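PDB 4ON1: putative metalloprotease II from Bacteroides fragilis, which binds zinc and probably acts as a secreted metalloendopeptidase of the fragilysin type, hydrolysing peptide bonds in protein substrates. Local coordinates for residues A[52-57]-A[97-102]; A[75-80]-A[230-235]; A[120-125]-A[324-329]. One frame throughout, in Å; residues are numbered along the deposited sequence.

Contact 1: residues A[52-57]-A[97-102]; sequences ELWTTS and LQRGGD
A flat guanidinium-on-indole stack, a cation-pi arrangement with a salt bridge beside it, joins Arg99 to Trp54 and Glu52 in the fragilysin-type N-terminal domain. The evidence for stacking is twofold: the guanidinium and ring centres are 4.5 Å apart, and their planes differ by 20°. The overlap is offset toward the rim of the six-membered ring, with Trp54 CH2 approaching Arg99 NE to 3.7 Å and Arg99 CZ lying 4.0 Å from Trp54 CZ3. Bends at chi2 and chi3 (-79° and -66°) turn the arginine chain so that its flat end lies over the indole. The two segments do not pair. Their strands belong to a curled run of antiparallel neighbours in which strands 71-78 and 84-88 come between them, and their short axes pass 11.4 Å apart, a gap bridged by side chains. At the end of strand 92-99, a type I' turn from Arg99 to Asp102 closes a tight beta hairpin into strand 102-109, with Gly100 and Gly101 at its corners. Glu52 meets the edge of the guanidinium: Arg99 NH1 bonds Glu52 OE2 at 3.0 Å, and OE2 lies almost in the guanidinium plane although NH1 stands well above that of the carboxylate. NH2 adds weak bonds to both carboxylate oxygens, while NE forms a salt bridge with Glu49, so two acidic residues share the guanidinium, which probably limits its rotation over the indole. Leu97 CD2 packs at the ring edge, 4.4 Å from Trp54 CZ2.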
# COMPACT_ATOMS: atom_id res chain seq x y z
N GLU A 52 -4.50 -27.02 9.55
CA GLU A 52 -3.20 -26.78 8.92
C GLU A 52 -2.27 -25.99 9.83
O GLU A 52 -2.60 -24.89 10.28
CB GLU A 52 -3.36 -26.02 7.59
CG GLU A 52 -3.84 -26.88 6.44
CD GLU A 52 -4.07 -26.05 5.18
OE1 GLU A 52 -5.24 -25.93 4.76
OE2 GLU A 52 -3.08 -25.53 4.62
N LEU A 53 -1.10 -26.56 10.08
CA LEU A 53 -0.08 -25.90 10.87
C LEU A 53 1.20 -25.89 10.06
O LEU A 53 1.57 -26.91 9.47
CB LEU A 53 0.12 -26.61 12.21
CG LEU A 53 -1.02 -26.44 13.23
CD1 LEU A 53 -2.15 -27.43 12.94
CD2 LEU A 53 -0.52 -26.64 14.65
N TRP A 54 1.87 -24.75 10.03
CA TRP A 54 3.11 -24.62 9.27
C TRP A 54 3.98 -23.51 9.83
O TRP A 54 3.49 -22.63 10.55
CB TRP A 54 2.82 -24.38 7.79
CG TRP A 54 2.30 -23.00 7.47
CD1 TRP A 54 3.00 -21.96 6.94
CD2 TRP A 54 0.96 -22.52 7.67
NE1 TRP A 54 2.19 -20.86 6.78
CE2 TRP A 54 0.93 -21.18 7.22
CE3 TRP A 54 -0.22 -23.09 8.17
CZ2 TRP A 54 -0.23 -20.40 7.27
CZ3 TRP A 54 -1.37 -22.32 8.21
CH2 TRP A 54 -1.37 -20.98 7.77
N THR A 55 5.27 -23.55 9.51
CA THR A 55 6.19 -22.53 9.98
C THR A 55 6.53 -21.54 8.88
O THR A 55 6.57 -21.88 7.70
CB THR A 55 7.51 -23.13 10.49
OG1 THR A 55 8.12 -23.89 9.43
CG2 THR A 55 7.24 -24.04 11.67
N THR A 56 6.77 -20.30 9.29
CA THR A 56 7.27 -19.29 8.37
C THR A 56 8.27 -18.43 9.14
O THR A 56 8.28 -18.43 10.37
CB THR A 56 6.15 -18.41 7.80
OG1 THR A 56 6.69 -17.52 6.82
CG2 THR A 56 5.50 -17.59 8.91
N SER A 57 9.12 -17.73 8.42
CA SER A 57 10.04 -16.81 9.07
C SER A 57 9.80 -15.41 8.54
O SER A 57 9.49 -15.24 7.36
CB SER A 57 11.49 -17.25 8.86
OG SER A 57 11.93 -16.89 7.57
N LEU A 97 -0.51 -13.25 3.42
CA LEU A 97 0.22 -14.40 2.92
C LEU A 97 -0.59 -15.23 1.93
O LEU A 97 -1.78 -14.97 1.70
CB LEU A 97 0.70 -15.27 4.09
CG LEU A 97 -0.26 -15.53 5.24
CD1 LEU A 97 -1.38 -16.46 4.84
CD2 LEU A 97 0.49 -16.10 6.43
N GLN A 98 0.05 -16.24 1.36
CA GLN A 98 -0.60 -17.10 0.39
C GLN A 98 -1.21 -18.33 1.05
O GLN A 98 -0.54 -19.05 1.79
CB GLN A 98 0.39 -17.53 -0.69
CG GLN A 98 1.04 -16.36 -1.42
CD GLN A 98 0.38 -16.07 -2.75
OE1 GLN A 98 -0.76 -16.47 -3.00
NE2 GLN A 98 1.10 -15.37 -3.62
N ARG A 99 -2.49 -18.56 0.77
CA ARG A 99 -3.18 -19.77 1.20
C ARG A 99 -3.89 -20.38 0.01
O ARG A 99 -4.78 -19.76 -0.57
CB ARG A 99 -4.20 -19.48 2.30
CG ARG A 99 -3.65 -18.80 3.54
CD ARG A 99 -2.96 -19.78 4.46
NE ARG A 99 -3.89 -20.76 5.01
CZ ARG A 99 -3.70 -22.07 4.97
NH1 ARG A 99 -2.60 -22.56 4.41
NH2 ARG A 99 -4.60 -22.89 5.49
N GLY A 100 -3.49 -21.60 -0.36
CA GLY A 100 -4.13 -22.31 -1.46
C GLY A 100 -4.08 -21.54 -2.77
O GLY A 100 -5.01 -21.61 -3.57
N GLY A 101 -2.99 -20.82 -2.99
CA GLY A 101 -2.84 -20.02 -4.20
C GLY A 101 -3.45 -18.63 -4.13
O GLY A 101 -3.20 -17.80 -5.00
N ASP A 102 -4.25 -18.38 -3.10
CA ASP A 102 -4.87 -17.07 -2.94
C ASP A 102 -4.08 -16.17 -1.99
O ASP A 102 -3.48 -16.64 -1.02
CB ASP A 102 -6.31 -17.20 -2.43
CG ASP A 102 -7.26 -17.68 -3.51
OD1 ASP A 102 -6.82 -17.83 -4.67
OD2 ASP A 102 -8.46 -17.88 -3.20

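Contact 2: residues A[75-80]-A[230-235]; sequences LFEGQD and SLKFLI
Glu77 and Lys232 reach for each other from opposite directions, the glutamate from strand 71-78 and the lysine from the short helix 232-235. Their backbones stay well apart, with 11.8 Å between Glu77 CA and Lys232 CA, so two long side chains span the whole contact. Glu77 has CG between its backbone N and carbonyl carbon (chi1 69°) and runs extended from there, bringing the carboxylate out toward the helix. Lys232 is extended through its first two torsions and then bends at chi3 (-67°), which turns the CE-NZ end of the chain against the carboxylate oxygens instead of aiming the whole chain straight at them. The consequence is visible in the distances. Lys232 NZ lies 3.3 Å from Glu77 OE1, a salt bridge with a weak hydrogen bond, and it stands off the carboxylate plane. The methylene CE comes almost as near, 3.7 Å from Glu77 OE1 and 3.9 Å from Glu77 OE2. The ammonium thus favours one oxygen, its distance to Glu77 OE2 being 4.0 Å, and the carboxylate is not gripped in a bidentate fashion. Lys232 opens its helix directly after Leu231, the residue that breaks helix 217-230 from helix 232-235 and fills the N-cap position; Leu231 O accepts from both Leu234 N and Ile235 N. Strand 71-78 belongs to the N-terminal domain and the helix to the metallopeptidase part. Lying at the surface with one long bond, the pair probably contributes electrostatic attraction between these two parts more than tight, directional bonding.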
# COMPACT_ATOMS: atom_id res chain seq x y z
N LEU A 75 6.96 -2.44 9.12
CA LEU A 75 6.69 -3.42 8.09
C LEU A 75 7.56 -4.65 8.32
O LEU A 75 8.66 -4.55 8.86
CB LEU A 75 6.96 -2.84 6.70
CG LEU A 75 6.16 -1.61 6.28
CD1 LEU A 75 6.47 -1.22 4.83
CD2 LEU A 75 4.67 -1.88 6.42
N PHE A 76 7.05 -5.81 7.92
CA PHE A 76 7.77 -7.07 8.08
C PHE A 76 7.59 -7.87 6.81
O PHE A 76 6.59 -7.70 6.12
CB PHE A 76 7.26 -7.86 9.28
CG PHE A 76 7.23 -7.08 10.56
CD1 PHE A 76 8.25 -7.20 11.49
CD2 PHE A 76 6.16 -6.24 10.85
CE1 PHE A 76 8.23 -6.49 12.68
CE2 PHE A 76 6.12 -5.52 12.04
CZ PHE A 76 7.16 -5.65 12.96
N GLU A 77 8.55 -8.74 6.50
CA GLU A 77 8.43 -9.61 5.34
C GLU A 77 9.12 -10.96 5.54
O GLU A 77 10.06 -11.09 6.32
CB GLU A 77 8.99 -8.93 4.10
CG GLU A 77 10.50 -8.75 4.12
CD GLU A 77 11.02 -7.98 2.90
OE1 GLU A 77 10.23 -7.77 1.95
OE2 GLU A 77 12.20 -7.59 2.91
N GLY A 78 8.61 -11.95 4.82
CA GLY A 78 9.18 -13.29 4.76
C GLY A 78 10.53 -13.30 4.08
O GLY A 78 10.80 -12.47 3.21
N GLN A 79 11.37 -14.25 4.47
CA GLN A 79 12.74 -14.29 3.98
C GLN A 79 12.96 -14.82 2.58
O GLN A 79 13.62 -14.16 1.77
CB GLN A 79 13.57 -15.11 4.96
CG GLN A 79 13.94 -14.30 6.15
CD GLN A 79 14.30 -12.89 5.74
OE1 GLN A 79 13.55 -11.95 5.97
NE2 GLN A 79 15.47 -12.74 5.12
N ASP A 80 12.41 -15.98 2.27
CA ASP A 80 12.72 -16.63 1.00
C ASP A 80 11.63 -17.63 0.66
O ASP A 80 11.48 -18.64 1.34
CB ASP A 80 14.09 -17.31 1.07
CG ASP A 80 14.45 -18.05 -0.21
OD1 ASP A 80 13.89 -17.72 -1.28
OD2 ASP A 80 15.30 -18.97 -0.16
N SER A 230 7.97 -2.73 -4.38
CA SER A 230 8.30 -2.34 -5.74
C SER A 230 9.60 -1.57 -5.82
O SER A 230 10.28 -1.59 -6.85
CB SER A 230 7.17 -1.52 -6.35
OG SER A 230 7.12 -0.20 -5.81
N LEU A 231 9.97 -0.90 -4.72
CA LEU A 231 11.16 -0.05 -4.71
C LEU A 231 12.33 -0.67 -3.97
O LEU A 231 13.35 -0.00 -3.74
CB LEU A 231 10.83 1.32 -4.09
CG LEU A 231 9.74 2.11 -4.81
CD1 LEU A 231 9.62 3.52 -4.24
CD2 LEU A 231 10.04 2.16 -6.31
N LYS A 232 12.19 -1.94 -3.59
CA LYS A 232 13.26 -2.64 -2.88
C LYS A 232 14.60 -2.57 -3.60
O LYS A 232 15.66 -2.43 -2.97
CB LYS A 232 12.88 -4.11 -2.66
CG LYS A 232 13.91 -4.88 -1.85
CD LYS A 232 13.53 -6.35 -1.68
CE LYS A 232 12.29 -6.53 -0.83
NZ LYS A 232 11.63 -7.84 -1.08
N PHE A 233 14.58 -2.67 -4.93
CA PHE A 233 15.83 -2.65 -5.68
C PHE A 233 16.60 -1.34 -5.53
O PHE A 233 17.82 -1.32 -5.66
CB PHE A 233 15.57 -2.95 -7.17
CG PHE A 233 14.88 -1.84 -7.91
CD1 PHE A 233 15.59 -1.03 -8.79
CD2 PHE A 233 13.51 -1.63 -7.78
CE1 PHE A 233 14.96 -0.02 -9.51
CE2 PHE A 233 12.88 -0.62 -8.48
CZ PHE A 233 13.60 0.19 -9.35
N LEU A 234 15.89 -0.26 -5.22
CA LEU A 234 16.54 1.02 -4.96
C LEU A 234 16.92 1.18 -3.48
O LEU A 234 17.83 1.93 -3.15
CB LEU A 234 15.64 2.17 -5.39
CG LEU A 234 15.29 2.31 -6.88
CD1 LEU A 234 14.34 3.49 -7.11
CD2 LEU A 234 16.55 2.49 -7.69
N ILE A 235 16.22 0.45 -2.61
CA ILE A 235 16.43 0.56 -1.17
C ILE A 235 17.56 -0.35 -0.68
O ILE A 235 18.44 0.09 0.07
CB ILE A 235 15.15 0.23 -0.38
CG1 ILE A 235 14.01 1.19 -0.74
CG2 ILE A 235 15.42 0.25 1.12
CD1 ILE A 235 12.66 0.81 -0.15

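Contact 3: residues A[120-125]-A[324-329]; sequences NYYQNH and TSSSHP
An ST turn combined with a type I beta turn, in the loop between strand 319-323 and helix 331-340, presents Ser326 to Tyr122 of helix 112-126. Ser325 OG accepts from Ser327 N at 3.2 Å, which marks the ST turn, and His328 N bonds Ser325 O, which closes the type I turn. Through them the metallopeptidase loop meets the N-terminal domain in a buried polar contact. Set anti to the carbonyl carbon (chi1 -55°), Ser326 OG is directed at the tyrosine hydroxyl. Tyr122 OH and Ser326 OG are 3.0 Å apart, with OG at the edge of the phenol ring and in its plane. Each hydroxyl also has a partner on helix 217-230: Tyr122 OH is hydrogen-bonded to His218, and Ser326 OG to Asp219, so a small polar network links three parts of the chain. A water provides a second connection, donating to Tyr121 OH at 3.2 Å and accepting from Ser326 N at 3.0 Å. Tyr121 also bonds Asp289 through its hydroxyl. Tyr121 CD2 lies over the centre of the Tyr122 ring, 3.7 Å above its plane. One helical turn on, His125 sets its imidazole under Tyr121 CE1, and His125 ND1 bonds Tyr121 O at 2.7 Å.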
# COMPACT_ATOMS: atom_id res chain seq x y z
N ASN A 120 -17.86 -4.28 9.33
CA ASN A 120 -19.07 -3.84 8.64
C ASN A 120 -18.75 -3.34 7.24
O ASN A 120 -19.51 -3.59 6.30
CB ASN A 120 -19.78 -2.73 9.42
CG ASN A 120 -20.30 -3.19 10.77
OD1 ASN A 120 -20.59 -4.37 10.98
ND2 ASN A 120 -20.45 -2.24 11.70
N TYR A 121 -17.64 -2.62 7.10
CA TYR A 121 -17.20 -2.17 5.80
C TYR A 121 -17.09 -3.35 4.84
O TYR A 121 -17.64 -3.34 3.74
CB TYR A 121 -15.87 -1.41 5.89
CG TYR A 121 -15.21 -1.20 4.54
CD1 TYR A 121 -15.45 -0.05 3.80
CD2 TYR A 121 -14.37 -2.17 3.99
CE1 TYR A 121 -14.87 0.14 2.56
CE2 TYR A 121 -13.79 -1.99 2.75
CZ TYR A 121 -14.04 -0.83 2.04
OH TYR A 121 -13.45 -0.65 0.81
N TYR A 122 -16.36 -4.38 5.26
CA TYR A 122 -16.11 -5.53 4.39
C TYR A 122 -17.37 -6.35 4.14
O TYR A 122 -17.54 -6.95 3.08
CB TYR A 122 -15.01 -6.41 4.96
CG TYR A 122 -13.64 -5.84 4.72
CD1 TYR A 122 -12.89 -5.31 5.75
CD2 TYR A 122 -13.11 -5.81 3.44
CE1 TYR A 122 -11.64 -4.78 5.53
CE2 TYR A 122 -11.86 -5.28 3.20
CZ TYR A 122 -11.12 -4.76 4.25
OH TYR A 122 -9.87 -4.23 4.02
N GLN A 123 -18.26 -6.39 5.13
CA GLN A 123 -19.54 -7.07 4.96
C GLN A 123 -20.40 -6.35 3.93
O GLN A 123 -21.04 -6.97 3.09
CB GLN A 123 -20.28 -7.19 6.30
CG GLN A 123 -19.76 -8.29 7.21
CD GLN A 123 -20.26 -8.16 8.64
OE1 GLN A 123 -20.90 -7.18 9.00
NE2 GLN A 123 -19.99 -9.18 9.45
N ASN A 124 -20.41 -5.02 3.99
CA ASN A 124 -21.23 -4.24 3.07
C ASN A 124 -20.68 -4.19 1.65
O ASN A 124 -21.43 -4.01 0.70
CB ASN A 124 -21.35 -2.80 3.59
CG ASN A 124 -22.09 -2.71 4.90
OD1 ASN A 124 -22.75 -3.66 5.33
ND2 ASN A 124 -21.97 -1.56 5.56
N HIS A 125 -19.37 -4.39 1.50
CA HIS A 125 -18.75 -4.25 0.19
C HIS A 125 -18.44 -5.57 -0.52
O HIS A 125 -18.19 -5.57 -1.72
CB HIS A 125 -17.46 -3.43 0.32
CG HIS A 125 -17.69 -1.98 0.60
ND1 HIS A 125 -18.21 -1.53 1.80
CD2 HIS A 125 -17.50 -0.88 -0.16
CE1 HIS A 125 -18.32 -0.21 1.77
NE2 HIS A 125 -17.89 0.21 0.59
N THR A 324 -7.37 3.36 -2.21
CA THR A 324 -6.68 2.49 -1.26
C THR A 324 -7.40 1.16 -1.11
O THR A 324 -7.00 0.32 -0.30
CB THR A 324 -6.56 3.13 0.14
OG1 THR A 324 -7.87 3.51 0.59
CG2 THR A 324 -5.66 4.34 0.08
N SER A 325 -8.46 0.98 -1.89
CA SER A 325 -9.30 -0.22 -1.80
C SER A 325 -8.49 -1.51 -1.92
O SER A 325 -7.60 -1.62 -2.77
CB SER A 325 -10.39 -0.18 -2.88
OG SER A 325 -11.05 -1.43 -2.96
N SER A 326 -8.83 -2.48 -1.07
CA SER A 326 -8.25 -3.82 -1.10
C SER A 326 -8.39 -4.51 -2.46
O SER A 326 -7.60 -5.38 -2.81
CB SER A 326 -8.91 -4.70 -0.03
OG SER A 326 -8.82 -4.11 1.25
N SER A 327 -9.43 -4.13 -3.20
CA SER A 327 -9.67 -4.64 -4.55
C SER A 327 -8.61 -4.15 -5.52
O SER A 327 -8.47 -4.71 -6.61
CB SER A 327 -11.05 -4.24 -5.04
OG SER A 327 -12.05 -4.70 -4.16
N HIS A 328 -7.91 -3.08 -5.15
CA HIS A 328 -6.86 -2.52 -6.00
C HIS A 328 -5.58 -2.32 -5.22
O HIS A 328 -5.13 -1.18 -5.02
CB HIS A 328 -7.33 -1.20 -6.60
CG HIS A 328 -8.59 -1.32 -7.40
ND1 HIS A 328 -8.60 -1.75 -8.71
CD2 HIS A 328 -9.88 -1.08 -7.08
CE1 HIS A 328 -9.84 -1.77 -9.16
NE2 HIS A 328 -10.64 -1.36 -8.19
N PRO A 329 -4.97 -3.43 -4.77
CA PRO A 329 -3.92 -3.38 -3.75
C PRO A 329 -2.60 -2.75 -4.18
O PRO A 329 -1.80 -2.42 -3.30
CB PRO A 329 -3.71 -4.86 -3.41
CG PRO A 329 -4.07 -5.59 -4.68
CD PRO A 329 -5.23 -4.80 -5.25
O HOH W 1 -10.59 -1.94 1.24

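Contact 1 lies wholly inside the N-terminal domain, whereas contacts 2 and 3 each join that domain to the metallopeptidase part. Along the chain, the segments of contact 2 alternate with those of contact 1 and of contact 3, while contact 1 closes before contact 3 opens. Contacts 1 and 2 have centres 19 Å apart and touch: Ser57 OG packs 3.6 Å from Gln79 CB, in the loop following strand 71-78, the sheet neighbour of strand 52-68. Contacts 2 and 3, with centres 25 Å apart, lie on opposite sides of the chain's centre. The two parts thus meet at separated places. Asp176 coordinates the zinc ion with three histidines, consistent with a latent form as in fragilysin.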